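Local coordinates for lipoate-protein ligase, putative (Streptococcus pneumoniae, PDB 1VQZ), which is a putative lipoate-protein ligase, pairing a catalytic domain of the lipoyl protein ligase A/B family with a bacterial lipoate protein ligase C-terminal domain, at residues N26-E31 with A235-I240; Y32-L37 with R154-G159; H19-A24 with L46-P51. One frame throughout, in Å; residues are numbered along the deposited sequence.

Contact 1 of 3, residues N26-E31 with A235-I240; sequences NIALEE and AEINRI. With EDO (1,2-ethanediol), chain N; EDO (1,2-ethanediol), chain L.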
loop_
_atom_site.group_PDB
_atom_site.type_symbol
_atom_site.label_atom_id
_atom_site.label_comp_id
_atom_site.label_asym_id
_atom_site.label_seq_id
_atom_site.Cartn_x
_atom_site.Cartn_y
_atom_site.Cartn_z
ATOM N N ASN A 26 8.224 -11.112 -4.989
ATOM C CA ASN A 26 7.773 -10.006 -5.824
ATOM C C ASN A 26 7.814 -8.674 -5.097
ATOM O O ASN A 26 8.167 -7.612 -5.687
ATOM C CB ASN A 26 6.351 -10.251 -6.326
ATOM C CG ASN A 26 6.251 -11.332 -7.434
ATOM O OD1 ASN A 26 7.253 -11.801 -8.010
ATOM N ND2 ASN A 26 4.986 -11.760 -7.711
ATOM N N ILE A 27 7.391 -8.701 -3.834
ATOM C CA ILE A 27 7.345 -7.502 -3.046
ATOM C C ILE A 27 8.782 -7.086 -2.716
ATOM O O ILE A 27 9.113 -5.877 -2.750
ATOM C CB ILE A 27 6.376 -7.663 -1.869
ATOM C CG1 ILE A 27 4.937 -7.734 -2.404
ATOM C CG2 ILE A 27 6.435 -6.494 -0.879
ATOM C CD1 ILE A 27 3.948 -8.052 -1.328
ATOM N N ALA A 28 9.640 -8.079 -2.424
ATOM C CA ALA A 28 11.083 -7.806 -2.195
ATOM C C ALA A 28 11.725 -7.127 -3.438
ATOM O O ALA A 28 12.535 -6.176 -3.339
ATOM C CB ALA A 28 11.802 -9.095 -1.833
ATOM N N LEU A 29 11.342 -7.615 -4.620
ATOM C CA LEU A 29 11.886 -7.116 -5.859
ATOM C C LEU A 29 11.450 -5.672 -6.063
ATOM O O LEU A 29 12.259 -4.838 -6.481
ATOM C CB LEU A 29 11.497 -8.024 -7.034
ATOM C CG LEU A 29 12.099 -7.705 -8.413
ATOM C CD1 LEU A 29 12.251 -8.903 -9.218
ATOM C CD2 LEU A 29 11.280 -6.649 -9.204
ATOM N N GLU A 30 10.189 -5.370 -5.731
ATOM C CA GLU A 30 9.673 -4.001 -5.865
ATOM C C GLU A 30 10.404 -3.067 -4.911
ATOM O O GLU A 30 10.802 -1.946 -5.303
ATOM C CB GLU A 30 8.151 -3.954 -5.616
ATOM C CG GLU A 30 7.516 -2.567 -5.790
ATOM C CD GLU A 30 6.098 -2.532 -5.301
ATOM O OE1 GLU A 30 5.878 -2.969 -4.159
ATOM O OE2 GLU A 30 5.206 -2.079 -6.064
ATOM N N GLU A 31 10.592 -3.504 -3.665
ATOM C CA GLU A 31 11.323 -2.679 -2.710
ATOM C C GLU A 31 12.773 -2.425 -3.142
ATOM O O GLU A 31 13.357 -1.311 -2.929
ATOM C CB GLU A 31 11.329 -3.327 -1.318
ATOM C CG GLU A 31 11.869 -2.385 -0.250
ATOM C CD GLU A 31 11.964 -3.015 1.135
ATOM O OE1 GLU A 31 12.526 -4.124 1.301
ATOM O OE2 GLU A 31 11.502 -2.366 2.061
ATOM N N ALA A 235 20.311 -12.374 -5.752
ATOM C CA ALA A 235 20.675 -12.841 -4.400
ATOM C C ALA A 235 20.251 -11.853 -3.305
ATOM O O ALA A 235 19.682 -12.260 -2.282
ATOM C CB ALA A 235 22.205 -13.141 -4.306
ATOM N N GLU A 236 20.539 -10.569 -3.535
ATOM C CA GLU A 236 20.204 -9.506 -2.594
ATOM C C GLU A 236 18.669 -9.425 -2.425
ATOM O O GLU A 236 18.145 -9.301 -1.311
ATOM C CB GLU A 236 20.811 -8.125 -3.035
ATOM C CG GLU A 236 22.401 -8.098 -3.222
ATOM C CD GLU A 236 23.067 -6.675 -3.260
ATOM O OE1 GLU A 236 22.320 -5.648 -3.155
ATOM O OE2 GLU A 236 24.350 -6.578 -3.424
ATOM N N ILE A 237 17.951 -9.491 -3.536
ATOM C CA ILE A 237 16.503 -9.538 -3.508
ATOM C C ILE A 237 15.956 -10.699 -2.662
ATOM O O ILE A 237 15.078 -10.510 -1.840
ATOM C CB ILE A 237 15.894 -9.534 -4.931
ATOM C CG1 ILE A 237 16.125 -8.161 -5.573
ATOM C CG2 ILE A 237 14.369 -9.845 -4.892
ATOM C CD1 ILE A 237 15.890 -8.152 -7.047
ATOM N N ASN A 238 16.491 -11.878 -2.858
ATOM C CA ASN A 238 16.078 -13.027 -2.058
ATOM C C ASN A 238 16.450 -12.918 -0.584
ATOM O O ASN A 238 15.711 -13.400 0.296
ATOM C CB ASN A 238 16.599 -14.337 -2.711
ATOM C CG ASN A 238 15.675 -14.827 -3.869
ATOM O OD1 ASN A 238 14.497 -15.049 -3.646
ATOM N ND2 ASN A 238 16.207 -14.958 -5.083
ATOM N N ARG A 239 17.595 -12.294 -0.289
ATOM C CA ARG A 239 17.929 -11.958 1.095
ATOM C C ARG A 239 16.844 -11.079 1.752
ATOM O O ARG A 239 16.492 -11.268 2.905
ATOM C CB ARG A 239 19.308 -11.271 1.152
ATOM C CG ARG A 239 19.803 -10.872 2.564
ATOM C CD ARG A 239 20.432 -12.068 3.323
ATOM N N ILE A 240 16.383 -10.079 1.032
ATOM C CA ILE A 240 15.307 -9.216 1.515
ATOM C C ILE A 240 14.003 -10.010 1.712
ATOM O O ILE A 240 13.301 -9.799 2.674
ATOM C CB ILE A 240 15.045 -8.008 0.570
ATOM C CG1 ILE A 240 16.289 -7.098 0.558
ATOM C CG2 ILE A 240 13.783 -7.220 1.046
ATOM C CD1 ILE A 240 16.242 -5.934 -0.419
HETATM C C1 EDO N . 16.461 -2.962 2.182
HETATM O O1 EDO N . 15.793 -1.966 1.415
HETATM C C2 EDO N . 15.527 -4.156 2.259
HETATM O O2 EDO N . 14.458 -3.919 3.170
HETATM C C1 EDO L . 1.743 -4.866 -2.764
HETATM O O1 EDO L . 0.496 -4.539 -3.334
HETATM C C2 EDO L . 2.668 -3.751 -3.185
HETATM O O2 EDO L . 4.013 -4.120 -2.970
#
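Ile240 reaches from helix 231-245 onto Ala28 and Glu31 of helix 23-36. Start at its CB, which lies 4.2 Å from the Ala28 methyl, CB. The branch CG2, anti to the backbone N, lies 4.0 Å from that same Ala28 CB and also comes to 3.4 Å from the carboxylate oxygen Glu31 OE1. CG1 turns the other way, anti to the carbonyl carbon (chi1 -65°), and runs to a bound 1,2-ethanediol. At the tip, Ile240 CD1 lies 3.3 Å from C2 of that molecule, whose O2 donates to Glu31 OE1 at 2.7 Å. The other carboxylate oxygen, Glu31 OE2, is held by salt bridges to Lys35 and Lys244. Helix 23-36 is the helix of a beta-alpha-beta unit between strands 13-17 and 42-47, and the axes of segments 26-31 and 235-240 cross at 117°, 8.4 Å apart at their closest. One turn before Ile240, Ile237 packs its CG2 4.0 Å from Leu29 CB, the two side chains crossing at a slant. Its backbone oxygen, Ile237 O, approaches Ala28 CB to 3.6 Å, the small methyl letting the helix backbone come in close. Phe245 and Phe229 pack around the pair.

Contact 2 of 3, residues Y32-L37 with R154-G159; sequences YAFKHL and RIMHHG. With EDO (1,2-ethanediol), chain N.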
loop_
_atom_site.group_PDB
_atom_site.type_symbol
_atom_site.label_atom_id
_atom_site.label_comp_id
_atom_site.label_asym_id
_atom_site.label_seq_id
_atom_site.Cartn_x
_atom_site.Cartn_y
_atom_site.Cartn_z
ATOM N N TYR A 32 13.381 -3.459 -3.714
ATOM C CA TYR A 32 14.741 -3.348 -4.228
ATOM C C TYR A 32 14.853 -2.281 -5.336
ATOM O O TYR A 32 15.755 -1.459 -5.334
ATOM C CB TYR A 32 15.234 -4.693 -4.729
ATOM C CG TYR A 32 16.723 -4.698 -4.941
ATOM C CD1 TYR A 32 17.599 -4.867 -3.866
ATOM C CD2 TYR A 32 17.260 -4.539 -6.206
ATOM C CE1 TYR A 32 18.996 -4.842 -4.031
ATOM C CE2 TYR A 32 18.673 -4.528 -6.403
ATOM C CZ TYR A 32 19.533 -4.680 -5.298
ATOM O OH TYR A 32 20.889 -4.678 -5.488
ATOM N N ALA A 33 13.907 -2.277 -6.276
ATOM C CA ALA A 33 13.870 -1.253 -7.274
ATOM C C ALA A 33 13.675 0.136 -6.630
ATOM O O ALA A 33 14.412 1.080 -6.946
ATOM C CB ALA A 33 12.784 -1.582 -8.323
ATOM N N PHE A 34 12.706 0.263 -5.711
ATOM C CA PHE A 34 12.409 1.537 -5.054
ATOM C C PHE A 34 13.618 2.066 -4.289
ATOM O O PHE A 34 14.054 3.227 -4.472
ATOM C CB PHE A 34 11.266 1.297 -4.088
ATOM C CG PHE A 34 10.760 2.525 -3.366
ATOM C CD1 PHE A 34 10.803 3.806 -3.953
ATOM C CD2 PHE A 34 10.105 2.369 -2.126
ATOM C CE1 PHE A 34 10.251 4.930 -3.294
ATOM C CE2 PHE A 34 9.563 3.474 -1.469
ATOM C CZ PHE A 34 9.646 4.758 -2.058
ATOM N N LYS A 35 14.224 1.208 -3.471
ATOM C CA LYS A 35 15.259 1.659 -2.495
ATOM C C LYS A 35 16.722 1.459 -2.879
ATOM O O LYS A 35 17.601 2.134 -2.377
ATOM C CB LYS A 35 14.993 1.011 -1.131
ATOM C CG LYS A 35 13.664 1.372 -0.554
ATOM C CD LYS A 35 13.439 0.699 0.809
ATOM C CE LYS A 35 12.098 1.152 1.437
ATOM N NZ LYS A 35 11.779 0.374 2.724
ATOM N N HIS A 36 16.960 0.559 -3.799
ATOM C CA HIS A 36 18.322 0.111 -4.117
ATOM C C HIS A 36 18.806 0.453 -5.522
ATOM O O HIS A 36 19.997 0.508 -5.723
ATOM C CB HIS A 36 18.410 -1.409 -3.938
ATOM C CG HIS A 36 18.359 -1.851 -2.517
ATOM N ND1 HIS A 36 19.488 -2.196 -1.809
ATOM C CD2 HIS A 36 17.309 -2.043 -1.681
ATOM C CE1 HIS A 36 19.134 -2.565 -0.591
ATOM N NE2 HIS A 36 17.821 -2.490 -0.489
ATOM N N LEU A 37 17.906 0.657 -6.490
ATOM C CA LEU A 37 18.319 1.017 -7.856
ATOM C C LEU A 37 18.341 2.537 -8.029
ATOM O O LEU A 37 17.688 3.110 -8.921
ATOM C CB LEU A 37 17.446 0.374 -8.949
ATOM C CG LEU A 37 17.425 -1.170 -9.058
ATOM C CD1 LEU A 37 16.615 -1.573 -10.258
ATOM C CD2 LEU A 37 18.799 -1.779 -9.161
ATOM N N ARG A 154 12.870 10.105 -3.234
ATOM C CA ARG A 154 12.313 9.073 -4.109
ATOM C C ARG A 154 10.857 8.684 -3.799
ATOM O O ARG A 154 10.439 8.410 -2.631
ATOM C CB ARG A 154 13.246 7.854 -4.110
ATOM C CG ARG A 154 12.917 6.824 -5.098
ATOM C CD ARG A 154 13.957 5.687 -5.179
ATOM N NE ARG A 154 14.866 5.992 -6.216
ATOM C CZ ARG A 154 15.189 5.268 -7.282
ATOM N NH1 ARG A 154 14.821 4.025 -7.502
ATOM N NH2 ARG A 154 16.001 5.857 -8.135
ATOM N N ILE A 155 10.070 8.642 -4.870
ATOM C CA ILE A 155 8.624 8.462 -4.809
ATOM C C ILE A 155 8.213 7.175 -5.481
ATOM O O ILE A 155 8.691 6.884 -6.577
ATOM C CB ILE A 155 7.942 9.605 -5.561
ATOM C CG1 ILE A 155 8.319 10.961 -4.919
ATOM C CG2 ILE A 155 6.401 9.393 -5.619
ATOM C CD1 ILE A 155 8.022 12.153 -5.747
HETATM N N MSE A 156 7.333 6.405 -4.828
HETATM C CA MSE A 156 6.708 5.259 -5.472
HETATM C C MSE A 156 5.202 5.390 -5.444
HETATM O O MSE A 156 4.607 5.611 -4.403
HETATM C CB MSE A 156 7.136 3.935 -4.827
HETATM C CG MSE A 156 6.504 2.730 -5.483
HETATM SE SE MSE A 156 7.089 0.992 -4.723
HETATM C CE MSE A 156 6.384 1.292 -2.834
ATOM N N HIS A 157 4.612 5.247 -6.613
ATOM C CA HIS A 157 3.176 5.043 -6.767
ATOM C C HIS A 157 2.973 3.579 -7.172
ATOM O O HIS A 157 3.541 3.135 -8.156
ATOM C CB HIS A 157 2.606 5.900 -7.874
ATOM C CG HIS A 157 2.575 7.357 -7.549
ATOM N ND1 HIS A 157 1.462 7.967 -7.003
ATOM C CD2 HIS A 157 3.527 8.312 -7.633
ATOM C CE1 HIS A 157 1.726 9.245 -6.796
ATOM N NE2 HIS A 157 2.970 9.479 -7.175
ATOM N N HIS A 158 2.176 2.834 -6.426
ATOM C CA HIS A 158 1.918 1.452 -6.817
ATOM C C HIS A 158 0.484 1.074 -6.535
ATOM O O HIS A 158 -0.232 1.742 -5.766
ATOM C CB HIS A 158 2.948 0.452 -6.247
ATOM C CG HIS A 158 2.909 0.264 -4.763
ATOM N ND1 HIS A 158 3.621 -0.732 -4.118
ATOM C CD2 HIS A 158 2.245 0.946 -3.793
ATOM C CE1 HIS A 158 3.403 -0.642 -2.811
ATOM N NE2 HIS A 158 2.546 0.346 -2.596
ATOM N N GLY A 159 0.030 0.035 -7.209
ATOM C CA GLY A 159 -1.358 -0.343 -7.013
ATOM C C GLY A 159 -1.764 -1.521 -7.829
ATOM O O GLY A 159 -0.915 -2.184 -8.391
HETATM C C1 EDO N . 16.461 -2.962 2.182
HETATM O O1 EDO N . 15.793 -1.966 1.415
HETATM C C2 EDO N . 15.527 -4.156 2.259
HETATM O O2 EDO N . 14.458 -3.919 3.170
#
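Phe34 carries the tight half of this contact, its ring resting against Met156 (a selenomethionine) and alongside Arg154. Met156 CB sits over one ring face, 3.7 Å from the centroid of the Phe34 ring and 15° off its normal, offset toward the rim. The two side chains cross at about a right angle, and Met156 CE, placed by the bend at chi3 (62°), comes 3.9 Å from Phe34 CD2. The selenium is oblique to the ring, 4.5 Å from Met156 SE to the Phe34 centroid, a Met-aromatic contact. At the ring edge Phe34 CE1 lies 3.5 Å from Arg154 O. The Arg154 chain slides past Phe34 in the opposite direction, its guanidinium turned 30° from the ring plane, but its grip on Leu37 O is weak. Arg154 NH1 and NH2 both make weak bonds to Leu37 O, each 3.3 Å long, while NH2 has a stronger partner in Glu40 O. Lys35 and His36 point away from the strand. There the exposed His36 accepts at NE2, 2.8 Å from O1 of a 1,2-ethanediol. This is helix-on-sheet packing of the lipoyl protein ligase A/B domain: the 32-36 end of helix 23-36 runs nearly antiparallel to 154-159, on a face of the large mixed sheet.

Contact 3 of 3, residues H19-A24 with L46-P51; sequences HSNDTA and LWINKP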
loop_
_atom_site.group_PDB
_atom_site.type_symbol
_atom_site.label_atom_id
_atom_site.label_comp_id
_atom_site.label_asym_id
_atom_site.label_seq_id
_atom_site.Cartn_x
_atom_site.Cartn_y
_atom_site.Cartn_z
ATOM N N HIS A 19 8.149 -12.314 -13.925
ATOM C CA HIS A 19 6.977 -13.155 -14.141
ATOM C C HIS A 19 6.713 -14.125 -12.970
ATOM O O HIS A 19 5.821 -14.939 -13.036
ATOM C CB HIS A 19 7.115 -13.937 -15.441
ATOM C CG HIS A 19 6.955 -13.099 -16.675
ATOM N ND1 HIS A 19 7.591 -13.393 -17.854
ATOM C CD2 HIS A 19 6.254 -11.964 -16.898
ATOM C CE1 HIS A 19 7.262 -12.496 -18.766
ATOM N NE2 HIS A 19 6.452 -11.617 -18.211
ATOM N N SER A 20 7.483 -14.038 -11.912
ATOM C CA SER A 20 7.217 -14.868 -10.743
ATOM C C SER A 20 5.842 -14.492 -10.213
ATOM O O SER A 20 5.405 -13.302 -10.338
ATOM C CB SER A 20 8.259 -14.635 -9.660
ATOM O OG SER A 20 7.948 -15.290 -8.435
ATOM N N ASN A 21 5.199 -15.485 -9.574
ATOM C CA ASN A 21 3.991 -15.231 -8.778
ATOM C C ASN A 21 4.199 -15.376 -7.264
ATOM O O ASN A 21 3.216 -15.343 -6.485
ATOM C CB ASN A 21 2.838 -16.138 -9.249
ATOM C CG ASN A 21 2.484 -15.933 -10.726
ATOM O OD1 ASN A 21 2.389 -14.807 -11.232
ATOM N ND2 ASN A 21 2.293 -17.019 -11.410
ATOM N N ASP A 22 5.467 -15.510 -6.853
ATOM C CA ASP A 22 5.885 -15.630 -5.457
ATOM C C ASP A 22 5.762 -14.296 -4.724
ATOM O O ASP A 22 6.584 -13.410 -4.860
ATOM C CB ASP A 22 7.321 -16.190 -5.432
ATOM C CG ASP A 22 7.869 -16.533 -4.007
ATOM O OD1 ASP A 22 7.500 -15.940 -2.987
ATOM O OD2 ASP A 22 8.788 -17.387 -3.946
ATOM N N THR A 23 4.709 -14.178 -3.921
ATOM C CA THR A 23 4.328 -12.902 -3.370
ATOM C C THR A 23 5.480 -12.223 -2.622
ATOM O O THR A 23 5.803 -11.050 -2.869
ATOM C CB THR A 23 3.081 -13.036 -2.445
ATOM O OG1 THR A 23 1.991 -13.615 -3.174
ATOM C CG2 THR A 23 2.649 -11.674 -1.920
ATOM N N ALA A 24 6.083 -12.939 -1.703
ATOM C CA ALA A 24 7.155 -12.362 -0.920
ATOM C C ALA A 24 8.371 -11.959 -1.769
ATOM O O ALA A 24 8.962 -10.900 -1.536
ATOM C CB ALA A 24 7.553 -13.304 0.172
ATOM N N LEU A 46 5.183 -4.117 -14.175
ATOM C CA LEU A 46 3.893 -4.799 -14.006
ATOM C C LEU A 46 4.133 -6.241 -13.541
ATOM O O LEU A 46 5.024 -6.891 -14.025
ATOM C CB LEU A 46 3.132 -4.812 -15.318
ATOM C CG LEU A 46 2.853 -3.446 -15.956
ATOM C CD1 LEU A 46 2.409 -3.538 -17.435
ATOM C CD2 LEU A 46 1.862 -2.722 -15.120
ATOM N N TRP A 47 3.341 -6.721 -12.589
ATOM C CA TRP A 47 3.549 -8.033 -12.008
ATOM C C TRP A 47 2.327 -8.586 -11.279
ATOM O O TRP A 47 1.385 -7.872 -11.007
ATOM C CB TRP A 47 4.782 -8.006 -11.096
ATOM C CG TRP A 47 4.798 -6.865 -10.122
ATOM C CD1 TRP A 47 5.070 -5.540 -10.376
ATOM C CD2 TRP A 47 4.476 -6.952 -8.754
ATOM N NE1 TRP A 47 4.984 -4.809 -9.222
ATOM C CE2 TRP A 47 4.600 -5.650 -8.207
ATOM C CE3 TRP A 47 4.128 -8.010 -7.915
ATOM C CZ2 TRP A 47 4.378 -5.383 -6.839
ATOM C CZ3 TRP A 47 3.890 -7.733 -6.536
ATOM C CH2 TRP A 47 4.056 -6.436 -6.026
ATOM N N ILE A 48 2.377 -9.898 -10.985
ATOM C CA ILE A 48 1.228 -10.674 -10.567
ATOM C C ILE A 48 1.621 -11.618 -9.433
ATOM O O ILE A 48 2.597 -12.373 -9.513
ATOM C CB ILE A 48 0.581 -11.464 -11.772
ATOM C CG1 ILE A 48 0.151 -10.487 -12.894
ATOM C CG2 ILE A 48 -0.587 -12.307 -11.290
ATOM C CD1 ILE A 48 -0.439 -11.146 -14.172
ATOM N N ASN A 49 0.848 -11.521 -8.359
ATOM C CA ASN A 49 0.964 -12.396 -7.178
ATOM C C ASN A 49 -0.069 -13.476 -7.214
ATOM O O ASN A 49 -1.201 -13.240 -7.662
ATOM C CB ASN A 49 0.692 -11.590 -5.924
ATOM C CG ASN A 49 1.763 -10.552 -5.650
ATOM O OD1 ASN A 49 2.957 -10.800 -5.910
ATOM N ND2 ASN A 49 1.348 -9.400 -5.027
ATOM N N LYS A 50 0.334 -14.662 -6.749
ATOM C CA LYS A 50 -0.565 -15.736 -6.383
ATOM C C LYS A 50 -1.551 -15.299 -5.262
ATOM O O LYS A 50 -1.323 -14.309 -4.616
ATOM C CB LYS A 50 0.266 -16.935 -5.905
ATOM C CG LYS A 50 0.859 -16.759 -4.503
ATOM C CD LYS A 50 2.122 -17.640 -4.260
ATOM C CE LYS A 50 1.813 -19.148 -4.094
ATOM N NZ LYS A 50 1.034 -19.453 -2.874
ATOM N N PRO A 51 -2.653 -16.053 -5.037
ATOM C CA PRO A 51 -3.628 -15.638 -3.986
ATOM C C PRO A 51 -2.997 -15.206 -2.645
ATOM O O PRO A 51 -2.280 -15.981 -1.943
ATOM C CB PRO A 51 -4.547 -16.869 -3.816
ATOM C CG PRO A 51 -4.538 -17.491 -5.238
ATOM C CD PRO A 51 -3.067 -17.289 -5.719
HETATM O O HOH W 1 4.622 -11.413 -11.990
#
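Asn21 and Lys50 are joined by the direct backbone bond of this contact: Lys50 N donates to Asn21 O at 3.0 Å, nearly straight at 173° and in the carbonyl plane on a lone pair. Next to it, a CA-H...O contact runs from Asn21 CA to Ile48 O, 3.3 Å. A water continues the polar link where the backbones part, 2.6 Å from Ser20 O and accepting from Ile48 N at 2.9 Å. Within 19-24 the loop is braced by an ST turn, Ser20 OG accepting from Asp22 N at 3.0 Å. Asp22 then takes the N-cap position of helix 23-36, its OD1 weakly accepting from Phe25 N. The contact thus ties the loop entering the helix of a beta-alpha-beta unit (strand 13-17, helix 23-36, strand 42-47) to the chain leaving the unit's second strand. Packing centres on Thr23, which crosses both Asn49 and Lys50 at about a right angle. Its OG1 lies 3.6 Å from Lys50 CG and is hydrogen-bonded to Ser52 OG, whereas Thr23 CG2 meets Asn49 CG at 4.0 Å. Lys50 CG falls between its own backbone N and carbonyl carbon (chi1 75°), which brings it beside the carbonyl oxygen, Lys50 CG 3.4 Å from Asn21 O. Asn49 OD1 lies in plane at the edge of the Trp47 ring and accepts from Asn26 ND2. The charged ends have partners beyond the two segments, Lys50 NZ in a salt bridge with Glu76 and Asp22 OD2 in one with Lys241.

How the contacts relate
From the N terminus, the chain enters helix 23-36 through 19-24, and contact 3 closes the first and shortest loop at 46-51, just past strand 42-47. Contacts 1 and 2 both start on the helix within that loop and finish beyond it, so each crosses contact 3. Contact 2 closes at strand 154-162; contact 1 waits until helix 231-245, and its long loop encloses contact 2 completely. One helix is therefore fixed to its neighbouring strand end, to the large sheet and to a late helix. Glu30 links the sets, bonding His158 and packing on Trp47, as does Tyr32 with Glu236, and Asn26 ties contact 1 to contact 3.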